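Pectate lyase (Cellvibrio cellulosa, PDB 1GXM) cleaves polygalacturonic acid (pectate) by anti-beta-elimination, the modelled chain being the catalytic module of a family 10 polysaccharide lyase. Local coordinates at residues G288-R293 / T302-E307; R207-E212 / T310-G315; Y256-S261 / S274-R279. All coordinates share one frame; numbering follows the deposited sequence.

All three contacts lie on the same side of the chain's centre and inside the pectic acid lyase family region. Along the chain, interaction 3 closes before interaction 1 opens, and both are nested in the long loop that interaction 2 closes by bringing residues 207-212 to 310-315. Interactions 1 and 2 sit about 8 Å apart, centre to centre; they share helix 306-311, and Met304 packs on Trp314. The centre of interaction 3 is about 15 Å from that of interaction 1 and about 14 Å from that of interaction 2, tied to the latter by Arg279, which binds the carbonyls of Ser313 and Trp314. Short strands and loops thus form one continuous packed unit beside the helical part of the module.

Interaction 1. Residues G288-R293 / T302-E307; sequences GFFSDR and TQMSLE
The start of helix 306-311 is built around a serine N-cap, and Asp292, arriving from the loop just after strand 290-291, grips that serine twice. Ser305 OG donates to Asp292 OD1 at 2.7 Å, on the syn lone pair of that carboxylate oxygen, while Ser305 N points almost straight at Asp292 OD2, 2.7 Å away with an angle of 170° at the hydrogen. With chi1 at 65°, Ser305 OG sits between its own backbone N and carbonyl carbon, from where it also caps the N-H of Arg308. The carboxylate is further tied to its own loop: Arg293 N reaches Asp292 OD1 from the anti side at 2.8 Å, so this oxygen takes two donors. A water donates to OD2 as well and makes a weak link to Gln303 O.

One residue on, Arg293 meets Glu307 in the first turn of the helix. The guanidinium is presented side-on, NE to Glu307 OE1 at 3.0 Å and NH2 to Glu307 OE2 at 3.0 Å, and the two flat groups are turned 29° against each other. This two-pronged salt bridge lies nearer the solvent than the aspartate.

On the inner side, Met304 pushes its CE against Phe290 CB at 3.5 Å and to within 3.3 Å of Ser291 O, a buried carbonyl with no polar partner in the model. Strand 297-298 covers this end through Phe298, which touches both Phe290 and Met304. Taken together, this is a helix N-terminus of the serine N-cap type, with an aspartate from a neighbouring hairpin holding the capping residue by its hydroxyl and its amide.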
ATOM      1  N   GLY A 288      11.845  -1.210  17.863  1.00  8.82           N
ATOM      2  CA  GLY A 288      11.693  -0.053  17.005  1.00  8.45           C
ATOM      3  C   GLY A 288      13.025   0.636  16.817  1.00  8.00           C
ATOM      4  O   GLY A 288      13.812   0.745  17.759  1.00  8.74           O
ATOM      5  N   PHE A 289      13.286   1.138  15.623  1.00  7.58           N
ATOM      6  CA  PHE A 289      14.562   1.765  15.357  1.00  7.69           C
ATOM      7  C   PHE A 289      14.443   2.923  14.401  1.00  7.63           C
ATOM      8  O   PHE A 289      13.405   3.191  13.814  1.00  7.72           O
ATOM      9  CB  PHE A 289      15.618   0.760  14.884  1.00  7.56           C
ATOM     10  CG  PHE A 289      15.423   0.272  13.488  1.00  7.48           C
ATOM     11  CD1 PHE A 289      15.919   0.987  12.410  1.00  8.74           C
ATOM     12  CD2 PHE A 289      14.851  -0.946  13.242  1.00  7.74           C
ATOM     13  CE1 PHE A 289      15.777   0.536  11.124  1.00  8.59           C
ATOM     14  CE2 PHE A 289      14.712  -1.396  11.930  1.00  7.60           C
ATOM     15  CZ  PHE A 289      15.213  -0.657  10.883  1.00  9.00           C
ATOM     16  N   PHE A 290      15.549   3.642  14.332  1.00  7.49           N
ATOM     17  CA  PHE A 290      15.668   4.839  13.537  1.00  7.55           C
ATOM     18  C   PHE A 290      16.850   4.743  12.606  1.00  7.58           C
ATOM     19  O   PHE A 290      17.762   3.963  12.806  1.00  7.84           O
ATOM     20  CB  PHE A 290      15.823   6.044  14.460  1.00  7.90           C
ATOM     21  CG  PHE A 290      14.816   6.063  15.559  1.00  8.29           C
ATOM     22  CD1 PHE A 290      13.492   6.347  15.281  1.00  8.83           C
ATOM     23  CD2 PHE A 290      15.161   5.713  16.838  1.00  9.44           C
ATOM     24  CE1 PHE A 290      12.541   6.300  16.293  1.00  9.71           C
ATOM     25  CE2 PHE A 290      14.217   5.672  17.848  1.00 10.22           C
ATOM     26  CZ  PHE A 290      12.910   5.964  17.574  1.00 11.11           C
ATOM     27  N   SER A 291      16.824   5.600  11.609  1.00  7.83           N
ATOM     28  CA  SER A 291      17.908   5.693  10.650  1.00  7.86           C
ATOM     29  C   SER A 291      18.146   7.161  10.311  1.00  8.55           C
ATOM     30  O   SER A 291      17.619   8.063  10.967  1.00  8.92           O
ATOM     31  CB  SER A 291      17.624   4.803   9.444  1.00  8.22           C
ATOM     32  OG  SER A 291      18.720   4.793   8.557  1.00  8.09           O
ATOM     33  N   ASP A 292      18.958   7.407   9.305  1.00  9.18           N
ATOM     34  CA  ASP A 292      19.317   8.761   8.968  1.00  9.81           C
ATOM     35  C   ASP A 292      19.878   8.739   7.569  1.00  9.82           C
ATOM     36  O   ASP A 292      19.936   7.693   6.947  1.00 10.01           O
ATOM     37  CB  ASP A 292      20.347   9.258   9.978  1.00 10.16           C
ATOM     38  CG  ASP A 292      20.275  10.745  10.238  1.00 11.35           C
ATOM     39  OD1 ASP A 292      19.823  11.509   9.357  1.00 12.93           O
ATOM     40  OD2 ASP A 292      20.710  11.192  11.321  1.00 13.95           O
ATOM     41  N   ARG A 293      20.311   9.895   7.081  1.00 10.88           N
ATOM     42  CA  ARG A 293      20.760   9.980   5.700  1.00 12.27           C
ATOM     43  C   ARG A 293      22.019   9.198   5.435  1.00 11.40           C
ATOM     44  O   ARG A 293      22.268   8.856   4.283  1.00 11.75           O
ATOM     45  CB  ARG A 293      20.902  11.435   5.283  1.00 14.05           C
ATOM     46  CG  ARG A 293      19.534  12.088   5.181  1.00 16.64           C
ATOM     47  CD  ARG A 293      19.490  13.242   4.260  1.00 18.34           C
ATOM     48  NE  ARG A 293      18.198  13.912   4.178  1.00 19.59           N
ATOM     49  CZ  ARG A 293      17.282  13.701   3.242  1.00 20.56           C
ATOM     50  NH1 ARG A 293      17.451  12.791   2.283  1.00 22.56           N
ATOM     51  NH2 ARG A 293      16.166  14.411   3.261  1.00 20.63           N
ATOM     52  N   THR A 302      16.875  10.921  19.417  1.00 13.77           N
ATOM     53  CA  THR A 302      17.575  12.181  19.658  1.00 15.50           C
ATOM     54  C   THR A 302      18.971  12.188  19.043  1.00 15.95           C
ATOM     55  O   THR A 302      19.562  13.246  18.908  1.00 17.43           O
ATOM     56  CB  THR A 302      17.635  12.514  21.178  1.00 16.29           C
ATOM     57  OG1 THR A 302      18.457  11.562  21.853  1.00 17.31           O
ATOM     58  CG2 THR A 302      16.274  12.389  21.831  1.00 17.86           C
ATOM     59  N   GLN A 303      19.456  11.019  18.634  1.00 15.41           N
ATOM     60  CA  GLN A 303      20.737  10.880  17.927  1.00 16.19           C
ATOM     61  C   GLN A 303      20.625  11.211  16.437  1.00 15.03           C
ATOM     62  O   GLN A 303      21.634  11.291  15.734  1.00 16.19           O
ATOM     63  CB  GLN A 303      21.278   9.445  18.056  1.00 17.36           C
ATOM     64  CG  GLN A 303      21.692   8.815  19.349  0.50 18.52           C
ATOM     65  CD  GLN A 303      22.138   7.365  19.088  0.50 19.33           C
ATOM     66  OE1 GLN A 303      21.377   6.402  19.319  0.50 19.66           O
ATOM     67  NE2 GLN A 303      23.340   7.214  18.544  0.50 21.90           N
ATOM     68  N   MET A 304      19.399  11.347  15.946  1.00 13.06           N
ATOM     69  CA  MET A 304      19.155  11.586  14.537  1.00 11.96           C
ATOM     70  C   MET A 304      19.439  13.020  14.147  1.00 11.79           C
ATOM     71  O   MET A 304      19.284  13.924  14.961  1.00 12.36           O
ATOM     72  CB  MET A 304      17.669  11.314  14.253  1.00 11.14           C
ATOM     73  CG  MET A 304      17.322  11.213  12.785  1.00 10.07           C
ATOM     74  SD  MET A 304      15.566  10.925  12.583  1.00 10.38           S
ATOM     75  CE  MET A 304      15.466   9.291  13.205  1.00 10.37           C
ATOM     76  N   SER A 305      19.794  13.247  12.891  1.00 11.76           N
ATOM     77  CA  SER A 305      19.864  14.597  12.362  1.00 11.95           C
ATOM     78  C   SER A 305      18.527  15.296  12.535  1.00 11.86           C
ATOM     79  O   SER A 305      17.464  14.695  12.429  1.00 11.93           O
ATOM     80  CB  SER A 305      20.247  14.608  10.892  1.00 12.81           C
ATOM     81  OG  SER A 305      19.270  14.013  10.075  1.00 13.16           O
ATOM     82  N   LEU A 306      18.590  16.586  12.808  1.00 11.97           N
ATOM     83  CA  LEU A 306      17.397  17.380  12.979  1.00 11.39           C
ATOM     84  C   LEU A 306      16.498  17.269  11.758  1.00 11.17           C
ATOM     85  O   LEU A 306      15.282  17.117  11.852  1.00 11.20           O
ATOM     86  CB  LEU A 306      17.817  18.826  13.187  1.00 12.29           C
ATOM     87  CG  LEU A 306      16.681  19.778  13.429  1.00 12.50           C
ATOM     88  CD1 LEU A 306      15.961  19.467  14.737  1.00 13.12           C
ATOM     89  CD2 LEU A 306      17.248  21.174  13.490  1.00 13.36           C
ATOM     90  N   GLU A 307      17.096  17.334  10.579  1.00 11.58           N
ATOM     91  CA  GLU A 307      16.321  17.329   9.359  1.00 12.10           C
ATOM     92  C   GLU A 307      15.531  16.020   9.177  1.00 11.24           C
ATOM     93  O   GLU A 307      14.407  16.043   8.706  1.00 11.87           O
ATOM     94  CB  GLU A 307      17.200  17.600   8.134  1.00 13.42           C
ATOM     95  CG  GLU A 307      16.406  17.751   6.845  1.00 16.18           C
ATOM     96  CD  GLU A 307      16.110  16.432   6.135  1.00 16.80           C
ATOM     97  OE1 GLU A 307      16.816  15.440   6.386  1.00 17.00           O
ATOM     98  OE2 GLU A 307      15.186  16.424   5.290  1.00 19.34           O
TER
HETATM   99  O   HOH W   1      22.845   9.596  13.046  1.00 37.36           O

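Interaction 2. Residues R207-E212 / T310-G315; sequences RAYELE and TGYSWG
Tyr209 carries CG in the position between its backbone N and carbonyl carbon (chi1 43°), whereas Tyr312 holds CG anti to its backbone N (chi1 -166°), and these two settings bring the rings together. The pair is T-shaped: the CE1 edge of Tyr209 stands over one face of Tyr312, off-centre toward the rim, with the centroids 5.0 Å apart and the planes at 68°. The closest atoms are Tyr209 CE1 and Tyr312 CE1, 3.6 Å from each other.

The hydroxyl of Tyr312 goes on past Tyr209 to Glu210, where OH donates to OE2 at 2.7 Å through the anti lone pair of that oxygen. On its syn side the same OE2 takes Arg207 NH2 at 2.8 Å, and Arg207 NE lies 2.9 Å from Glu210 OE1, so the guanidinium clasps the carboxylate side-on. Arg207 and Glu210 are the first and last residues of a type I beta turn, closed in the usual way by Glu210 N and Arg207 O. Arg207 N adds another bond to Glu210 OE1, so each carboxylate oxygen has two donors. These four bonds hold the carboxylate of Glu210 against rotation, and Tyr312 docks on a group already held by its own turn.

Deeper in, Trp314 offers its CH2 to Tyr209 O at 3.7 Å and to Tyr209 CB at 4.0 Å. Tyr312 CD2 lies over one face of that indole, and Arg308 O accepts from its NE1. Arg308 and Arg279 make cation-pi contacts with Tyr209 and Tyr312 respectively.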
ATOM      1  N   ARG A 207      15.259   4.089   0.339  1.00  8.88           N
ATOM      2  CA  ARG A 207      16.106   5.255   0.489  1.00  9.86           C
ATOM      3  C   ARG A 207      17.062   5.040   1.647  1.00  9.52           C
ATOM      4  O   ARG A 207      16.983   4.045   2.357  1.00  8.87           O
ATOM      5  CB  ARG A 207      15.263   6.513   0.625  1.00 10.79           C
ATOM      6  CG  ARG A 207      14.496   6.774  -0.645  1.00 11.34           C
ATOM      7  CD  ARG A 207      13.507   7.883  -0.580  1.00 13.10           C
ATOM      8  NE  ARG A 207      12.388   7.522   0.261  1.00 15.00           N
ATOM      9  CZ  ARG A 207      11.287   8.245   0.399  1.00 17.32           C
ATOM     10  NH1 ARG A 207      11.160   9.381  -0.270  1.00 19.44           N
ATOM     11  NH2 ARG A 207      10.318   7.840   1.202  1.00 17.67           N
ATOM     12  N   ALA A 208      17.989   5.961   1.822  1.00  9.50           N
ATOM     13  CA  ALA A 208      19.078   5.732   2.766  1.00  9.25           C
ATOM     14  C   ALA A 208      18.585   5.425   4.172  1.00  9.43           C
ATOM     15  O   ALA A 208      19.180   4.627   4.881  1.00  9.90           O
ATOM     16  CB  ALA A 208      20.002   6.917   2.806  1.00 10.20           C
ATOM     17  N   TYR A 209      17.493   6.071   4.545  1.00  9.15           N
ATOM     18  CA  TYR A 209      16.976   6.014   5.908  1.00  9.11           C
ATOM     19  C   TYR A 209      15.849   5.008   6.029  1.00  8.97           C
ATOM     20  O   TYR A 209      15.159   4.982   7.038  1.00  8.58           O
ATOM     21  CB  TYR A 209      16.516   7.427   6.356  1.00 10.08           C
ATOM     22  CG  TYR A 209      15.757   8.141   5.273  1.00 10.84           C
ATOM     23  CD1 TYR A 209      14.393   7.949   5.087  1.00 11.33           C
ATOM     24  CD2 TYR A 209      16.429   8.987   4.379  1.00 11.67           C
ATOM     25  CE1 TYR A 209      13.713   8.577   4.036  1.00 12.99           C
ATOM     26  CE2 TYR A 209      15.757   9.594   3.342  1.00 12.72           C
ATOM     27  CZ  TYR A 209      14.410   9.378   3.165  1.00 13.08           C
ATOM     28  OH  TYR A 209      13.742  10.010   2.137  1.00 16.51           O
ATOM     29  N   GLU A 210      15.662   4.174   5.003  1.00  8.36           N
ATOM     30  CA  GLU A 210      14.612   3.164   4.948  1.00  8.59           C
ATOM     31  C   GLU A 210      15.255   1.790   4.890  1.00  8.08           C
ATOM     32  O   GLU A 210      15.585   1.299   3.838  1.00  8.85           O
ATOM     33  CB  GLU A 210      13.716   3.418   3.747  1.00  8.27           C
ATOM     34  CG  GLU A 210      12.942   4.706   3.941  1.00  9.72           C
ATOM     35  CD  GLU A 210      12.166   5.167   2.747  1.00 10.36           C
ATOM     36  OE1 GLU A 210      12.564   4.902   1.600  1.00 10.80           O
ATOM     37  OE2 GLU A 210      11.131   5.821   2.955  1.00 12.33           O
ATOM     38  N   LEU A 211      15.457   1.194   6.049  1.00  7.87           N
ATOM     39  CA  LEU A 211      16.255  -0.006   6.159  1.00  7.79           C
ATOM     40  C   LEU A 211      15.378  -1.238   6.190  1.00  7.47           C
ATOM     41  O   LEU A 211      14.179  -1.179   6.354  1.00  7.94           O
ATOM     42  CB  LEU A 211      17.114   0.085   7.407  1.00  7.98           C
ATOM     43  CG  LEU A 211      17.995   1.316   7.545  1.00  9.07           C
ATOM     44  CD1 LEU A 211      18.877   1.161   8.757  1.00  9.65           C
ATOM     45  CD2 LEU A 211      18.878   1.489   6.332  1.00 10.06           C
ATOM     46  N   GLU A 212      16.026  -2.377   6.097  1.00  8.13           N
ATOM     47  CA  GLU A 212      15.356  -3.655   6.242  1.00  8.19           C
ATOM     48  C   GLU A 212      14.762  -3.734   7.633  1.00  7.91           C
ATOM     49  O   GLU A 212      15.427  -3.467   8.617  1.00  8.53           O
ATOM     50  CB  GLU A 212      16.328  -4.822   6.047  1.00  8.35           C
ATOM     51  CG  GLU A 212      17.187  -4.737   4.777  1.00 10.02           C
ATOM     52  CD  GLU A 212      18.530  -4.030   4.992  1.00 12.02           C
ATOM     53  OE1 GLU A 212      18.633  -3.041   5.766  1.00 10.87           O
ATOM     54  OE2 GLU A 212      19.537  -4.458   4.382  1.00 15.25           O
ATOM     55  N   THR A 310      12.629  15.733  11.907  1.00 11.01           N
ATOM     56  CA  THR A 310      11.485  16.608  11.648  1.00 12.63           C
ATOM     57  C   THR A 310      10.855  16.336  10.273  1.00 13.18           C
ATOM     58  O   THR A 310       9.673  16.590  10.069  1.00 15.28           O
ATOM     59  CB  THR A 310      11.878  18.093  11.723  1.00 13.00           C
ATOM     60  OG1 THR A 310      12.936  18.352  10.787  1.00 15.06           O
ATOM     61  CG2 THR A 310      12.420  18.444  13.076  1.00 12.97           C
ATOM     62  N   GLY A 311      11.632  15.800   9.333  1.00 13.75           N
ATOM     63  CA  GLY A 311      11.199  15.685   7.952  1.00 13.91           C
ATOM     64  C   GLY A 311      10.573  14.367   7.564  1.00 13.84           C
ATOM     65  O   GLY A 311      10.087  14.209   6.475  1.00 15.27           O
ATOM     66  N   TYR A 312      10.596  13.411   8.476  1.00 12.92           N
ATOM     67  CA  TYR A 312      10.077  12.073   8.213  1.00 11.80           C
ATOM     68  C   TYR A 312       9.453  11.577   9.499  1.00 11.54           C
ATOM     69  O   TYR A 312       9.975  11.857  10.582  1.00 11.29           O
ATOM     70  CB  TYR A 312      11.249  11.180   7.823  1.00 12.58           C
ATOM     71  CG  TYR A 312      10.954   9.845   7.202  1.00 12.53           C
ATOM     72  CD1 TYR A 312      10.591   9.735   5.877  1.00 13.13           C
ATOM     73  CD2 TYR A 312      11.109   8.669   7.924  1.00 13.63           C
ATOM     74  CE1 TYR A 312      10.376   8.503   5.310  1.00 12.93           C
ATOM     75  CE2 TYR A 312      10.880   7.444   7.364  1.00 13.70           C
ATOM     76  CZ  TYR A 312      10.550   7.357   6.044  1.00 14.58           C
ATOM     77  OH  TYR A 312      10.311   6.136   5.459  1.00 15.45           O
ATOM     78  N   SER A 313       8.329  10.874   9.397  1.00 10.80           N
ATOM     79  CA  SER A 313       7.661  10.349  10.581  1.00 11.57           C
ATOM     80  C   SER A 313       8.233   8.996  10.939  1.00 10.17           C
ATOM     81  O   SER A 313       8.245   8.083  10.117  1.00 12.43           O
ATOM     82  CB  SER A 313       6.174  10.170  10.355  1.00 13.54           C
ATOM     83  OG  SER A 313       5.571  11.410  10.181  1.00 17.18           O
ATOM     84  N   TRP A 314       8.661   8.832  12.171  1.00  7.81           N
ATOM     85  CA  TRP A 314       9.327   7.612  12.629  1.00  8.12           C
ATOM     86  C   TRP A 314       8.423   6.702  13.443  1.00  7.83           C
ATOM     87  O   TRP A 314       8.846   5.653  13.889  1.00  8.22           O
ATOM     88  CB  TRP A 314      10.584   7.981  13.424  1.00  8.06           C
ATOM     89  CG  TRP A 314      11.566   8.626  12.525  1.00  8.03           C
ATOM     90  CD1 TRP A 314      11.690   9.956  12.264  1.00  7.42           C
ATOM     91  CD2 TRP A 314      12.458   7.959  11.633  1.00  7.96           C
ATOM     92  NE1 TRP A 314      12.648  10.159  11.306  1.00  7.86           N
ATOM     93  CE2 TRP A 314      13.134   8.947  10.902  1.00  8.12           C
ATOM     94  CE3 TRP A 314      12.790   6.627  11.411  1.00  7.98           C
ATOM     95  CZ2 TRP A 314      14.097   8.656   9.975  1.00  8.95           C
ATOM     96  CZ3 TRP A 314      13.755   6.342  10.476  1.00  8.38           C
ATOM     97  CH2 TRP A 314      14.379   7.346   9.755  1.00  8.51           C
ATOM     98  N   GLY A 315       7.171   7.112  13.620  1.00  7.37           N
ATOM     99  CA  GLY A 315       6.206   6.350  14.365  1.00  8.06           C
ATOM    100  C   GLY A 315       4.856   6.963  14.147  1.00  7.76           C
ATOM    101  O   GLY A 315       4.724   8.019  13.547  1.00  8.28           O
TER

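Interaction 3. Residues Y256-S261 / S274-R279; sequences YTYDSS and SKMWYR
Ser274 meets Tyr256 where two short strands from different sheets cross: strand 256-258, paired antiparallel with 268-271, and strand 274-278, paired antiparallel with 315-316. The strands cross at 50° with their axes 4.9 Å apart at the closest point, so they splay from each other, and it is mainly the side chains of Ser274 and Met276 that reach the backbone of strand 256-258. Just before Tyr256 the backbone of strand 274-278 does find partners, Ser274 bonding to Gly255 and Met276 to Leu253, and the crossing is where this pairing gives out.

Polar contact comes first. Ser274 OG, placed anti to its own backbone N, donates to Tyr256 O at 2.8 Å; it sits well above the carbonyl plane, 50° out of it. Met276 N is also near that oxygen, but its angle is too poor for a bond. Thr257 CB packs against the same hydroxyl, 3.6 Å from Ser274 OG.

Apolar and sulfur contacts belong to Met276, which is buried. Its CG, anti to the backbone N, lies beside Tyr258 N at 3.8 Å. Beyond CG the sulfur settles next to Tyr258: SD is 3.8 Å from Tyr258 CB and 4.1 Å from Tyr258 CD2. This is a Met-aromatic contact made at the ring edge, near its plane, with SD 5.4 Å from the centroid. Ile268 of the neighbouring strand touches both Tyr258 and Met276, and the far end of Tyr258 is fixed by its OH bonding to Trp314 N.

A bend at chi3 turns the methyl of Met276 toward its own strand, where CE lies 3.7 Å above the plane of the Tyr278 ring, over its centre.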
ATOM      1  N   TYR A 256       2.656   6.007  25.123  1.00 11.06           N
ATOM      2  CA  TYR A 256       3.341   7.006  24.308  1.00 10.81           C
ATOM      3  C   TYR A 256       2.558   7.266  23.040  1.00  9.90           C
ATOM      4  O   TYR A 256       1.759   6.450  22.606  1.00 10.07           O
ATOM      5  CB  TYR A 256       4.761   6.536  23.944  1.00 11.14           C
ATOM      6  CG  TYR A 256       5.652   6.452  25.159  1.00 13.74           C
ATOM      7  CD1 TYR A 256       5.582   5.340  25.987  1.00 16.19           C
ATOM      8  CD2 TYR A 256       6.499   7.483  25.518  1.00 16.17           C
ATOM      9  CE1 TYR A 256       6.334   5.217  27.121  1.00 19.05           C
ATOM     10  CE2 TYR A 256       7.274   7.359  26.702  1.00 19.04           C
ATOM     11  CZ  TYR A 256       7.163   6.208  27.470  1.00 19.13           C
ATOM     12  OH  TYR A 256       7.896   6.021  28.641  1.00 22.49           O
ATOM     13  N   THR A 257       2.847   8.394  22.434  1.00  9.65           N
ATOM     14  CA  THR A 257       2.326   8.733  21.137  1.00  9.87           C
ATOM     15  C   THR A 257       3.404   9.461  20.359  1.00  9.46           C
ATOM     16  O   THR A 257       4.344  10.003  20.930  1.00 10.02           O
ATOM     17  CB  THR A 257       1.052   9.555  21.304  1.00 10.73           C
ATOM     18  OG1 THR A 257       0.263   9.467  20.106  1.00 12.53           O
ATOM     19  CG2 THR A 257       1.340  11.028  21.555  1.00 12.05           C
ATOM     20  N   TYR A 258       3.222   9.501  19.054  1.00  8.99           N
ATOM     21  CA  TYR A 258       4.122  10.215  18.171  1.00  9.13           C
ATOM     22  C   TYR A 258       3.493  11.553  17.825  1.00 10.67           C
ATOM     23  O   TYR A 258       2.419  11.620  17.251  1.00 10.48           O
ATOM     24  CB  TYR A 258       4.377   9.419  16.889  1.00  8.66           C
ATOM     25  CG  TYR A 258       5.575   9.915  16.120  1.00  9.08           C
ATOM     26  CD1 TYR A 258       5.461  10.923  15.168  1.00  9.40           C
ATOM     27  CD2 TYR A 258       6.821   9.379  16.346  1.00  8.25           C
ATOM     28  CE1 TYR A 258       6.557  11.368  14.475  1.00  9.05           C
ATOM     29  CE2 TYR A 258       7.918   9.812  15.645  1.00  8.31           C
ATOM     30  CZ  TYR A 258       7.785  10.817  14.730  1.00  9.14           C
ATOM     31  OH  TYR A 258       8.904  11.201  14.031  1.00  9.50           O
ATOM     32  N   ASP A 259       4.169  12.622  18.199  1.00 12.71           N
ATOM     33  CA  ASP A 259       3.672  13.959  17.975  1.00 14.38           C
ATOM     34  C   ASP A 259       4.686  14.690  17.116  1.00 15.41           C
ATOM     35  O   ASP A 259       5.711  15.148  17.607  1.00 15.24           O
ATOM     36  CB  ASP A 259       3.429  14.647  19.310  1.00 14.90           C
ATOM     37  CG  ASP A 259       2.714  15.965  19.151  1.00 16.50           C
ATOM     38  OD1 ASP A 259       2.737  16.508  18.042  1.00 17.13           O
ATOM     39  OD2 ASP A 259       2.128  16.490  20.106  1.00 19.36           O
ATOM     40  N   SER A 260       4.424  14.760  15.821  1.00 16.82           N
ATOM     41  CA  SER A 260       5.389  15.337  14.894  1.00 18.67           C
ATOM     42  C   SER A 260       5.656  16.814  15.203  1.00 18.53           C
ATOM     43  O   SER A 260       6.712  17.325  14.859  1.00 18.97           O
ATOM     44  CB  SER A 260       4.946  15.167  13.446  1.00 19.94           C
ATOM     45  OG  SER A 260       3.827  15.965  13.163  1.00 23.70           O
ATOM     46  N   SER A 261       4.710  17.475  15.869  1.00 18.80           N
ATOM     47  CA  SER A 261       4.889  18.880  16.282  1.00 18.92           C
ATOM     48  C   SER A 261       6.011  19.061  17.305  1.00 17.75           C
ATOM     49  O   SER A 261       6.521  20.174  17.507  1.00 18.41           O
ATOM     50  CB  SER A 261       3.586  19.460  16.854  1.00 19.51           C
ATOM     51  OG  SER A 261       3.429  19.204  18.246  1.00 21.86           O
ATOM     52  N   SER A 274      -2.297   5.470  25.675  1.00 16.39           N
ATOM     53  CA  SER A 274      -2.090   5.520  24.227  1.00 16.45           C
ATOM     54  C   SER A 274      -1.111   4.421  23.860  1.00 15.02           C
ATOM     55  O   SER A 274      -0.353   3.946  24.679  1.00 16.62           O
ATOM     56  CB  SER A 274      -1.522   6.887  23.836  1.00 17.48           C
ATOM     57  OG  SER A 274      -1.025   6.920  22.497  1.00 20.51           O
ATOM     58  N   LYS A 275      -1.155   4.005  22.607  1.00 13.00           N
ATOM     59  CA  LYS A 275      -0.172   3.088  22.057  1.00 13.07           C
ATOM     60  C   LYS A 275       0.399   3.713  20.805  1.00 12.20           C
ATOM     61  O   LYS A 275      -0.328   4.279  19.995  1.00 13.65           O
ATOM     62  CB  LYS A 275      -0.852   1.782  21.716  1.00 13.27           C
ATOM     63  CG  LYS A 275      -1.324   1.006  22.945  1.00 14.68           C
ATOM     64  CD  LYS A 275      -2.152  -0.218  22.533  1.00 15.45           C
ATOM     65  CE  LYS A 275      -2.655  -0.957  23.741  1.00 17.48           C
ATOM     66  NZ  LYS A 275      -3.505  -2.120  23.386  1.00 19.56           N
ATOM     67  N   MET A 276       1.698   3.578  20.652  1.00 10.19           N
ATOM     68  CA  MET A 276       2.427   4.063  19.490  1.00  9.40           C
ATOM     69  C   MET A 276       3.041   2.869  18.789  1.00  9.05           C
ATOM     70  O   MET A 276       3.495   1.915  19.412  1.00 10.22           O
ATOM     71  CB  MET A 276       3.534   5.033  19.894  1.00  9.70           C
ATOM     72  CG  MET A 276       4.135   5.779  18.737  1.00 10.28           C
ATOM     73  SD  MET A 276       5.663   6.600  19.156  1.00 11.86           S
ATOM     74  CE  MET A 276       6.819   5.218  18.953  1.00 12.78           C
ATOM     75  N   TRP A 277       3.101   2.967  17.477  1.00  7.98           N
ATOM     76  CA  TRP A 277       3.840   2.008  16.678  1.00  8.21           C
ATOM     77  C   TRP A 277       5.003   2.711  16.032  1.00  8.45           C
ATOM     78  O   TRP A 277       4.921   3.874  15.658  1.00  9.04           O
ATOM     79  CB  TRP A 277       2.941   1.375  15.598  1.00  8.48           C
ATOM     80  CG  TRP A 277       1.960   0.426  16.186  1.00  8.36           C
ATOM     81  CD1 TRP A 277       2.092  -0.920  16.295  1.00  9.79           C
ATOM     82  CD2 TRP A 277       0.715   0.762  16.824  1.00  8.07           C
ATOM     83  NE1 TRP A 277       1.006  -1.452  16.942  1.00  8.47           N
ATOM     84  CE2 TRP A 277       0.139  -0.441  17.263  1.00  8.34           C
ATOM     85  CE3 TRP A 277       0.006   1.947  17.018  1.00  8.73           C
ATOM     86  CZ2 TRP A 277      -1.078  -0.494  17.907  1.00  9.51           C
ATOM     87  CZ3 TRP A 277      -1.214   1.889  17.646  1.00 10.50           C
ATOM     88  CH2 TRP A 277      -1.745   0.676  18.085  1.00 10.70           C
ATOM     89  N   TYR A 278       6.109   1.993  15.910  1.00  7.86           N
ATOM     90  CA  TYR A 278       7.234   2.483  15.158  1.00  7.49           C
ATOM     91  C   TYR A 278       7.036   2.266  13.668  1.00  7.39           C
ATOM     92  O   TYR A 278       6.365   1.329  13.234  1.00  7.71           O
ATOM     93  CB  TYR A 278       8.515   1.796  15.595  1.00  7.32           C
ATOM     94  CG  TYR A 278       8.933   2.160  16.994  1.00  8.38           C
ATOM     95  CD1 TYR A 278       8.463   1.459  18.091  1.00  9.26           C
ATOM     96  CD2 TYR A 278       9.791   3.217  17.221  1.00  8.92           C
ATOM     97  CE1 TYR A 278       8.852   1.808  19.372  1.00  9.78           C
ATOM     98  CE2 TYR A 278      10.172   3.578  18.497  1.00 10.30           C
ATOM     99  CZ  TYR A 278       9.710   2.864  19.560  1.00 10.76           C
ATOM    100  OH  TYR A 278      10.106   3.235  20.823  1.00 13.94           O
ATOM    101  N   ARG A 279       7.650   3.126  12.878  1.00  7.56           N
ATOM    102  CA  ARG A 279       7.668   2.915  11.446  1.00  7.22           C
ATOM    103  C   ARG A 279       8.532   1.722  11.044  1.00  7.35           C
ATOM    104  O   ARG A 279       8.204   1.024  10.075  1.00  7.43           O
ATOM    105  CB  ARG A 279       8.150   4.170  10.756  1.00  7.40           C
ATOM    106  CG  ARG A 279       7.997   4.160   9.266  1.00  9.65           C
ATOM    107  CD  ARG A 279       7.948   5.524   8.740  1.00 13.70           C
ATOM    108  NE  ARG A 279       7.693   5.580   7.317  1.00 15.42           N
ATOM    109  CZ  ARG A 279       7.437   6.693   6.686  1.00 15.68           C
ATOM    110  NH1 ARG A 279       7.422   7.824   7.348  1.00 13.71           N
ATOM    111  NH2 ARG A 279       7.210   6.680   5.389  1.00 16.56           N
TER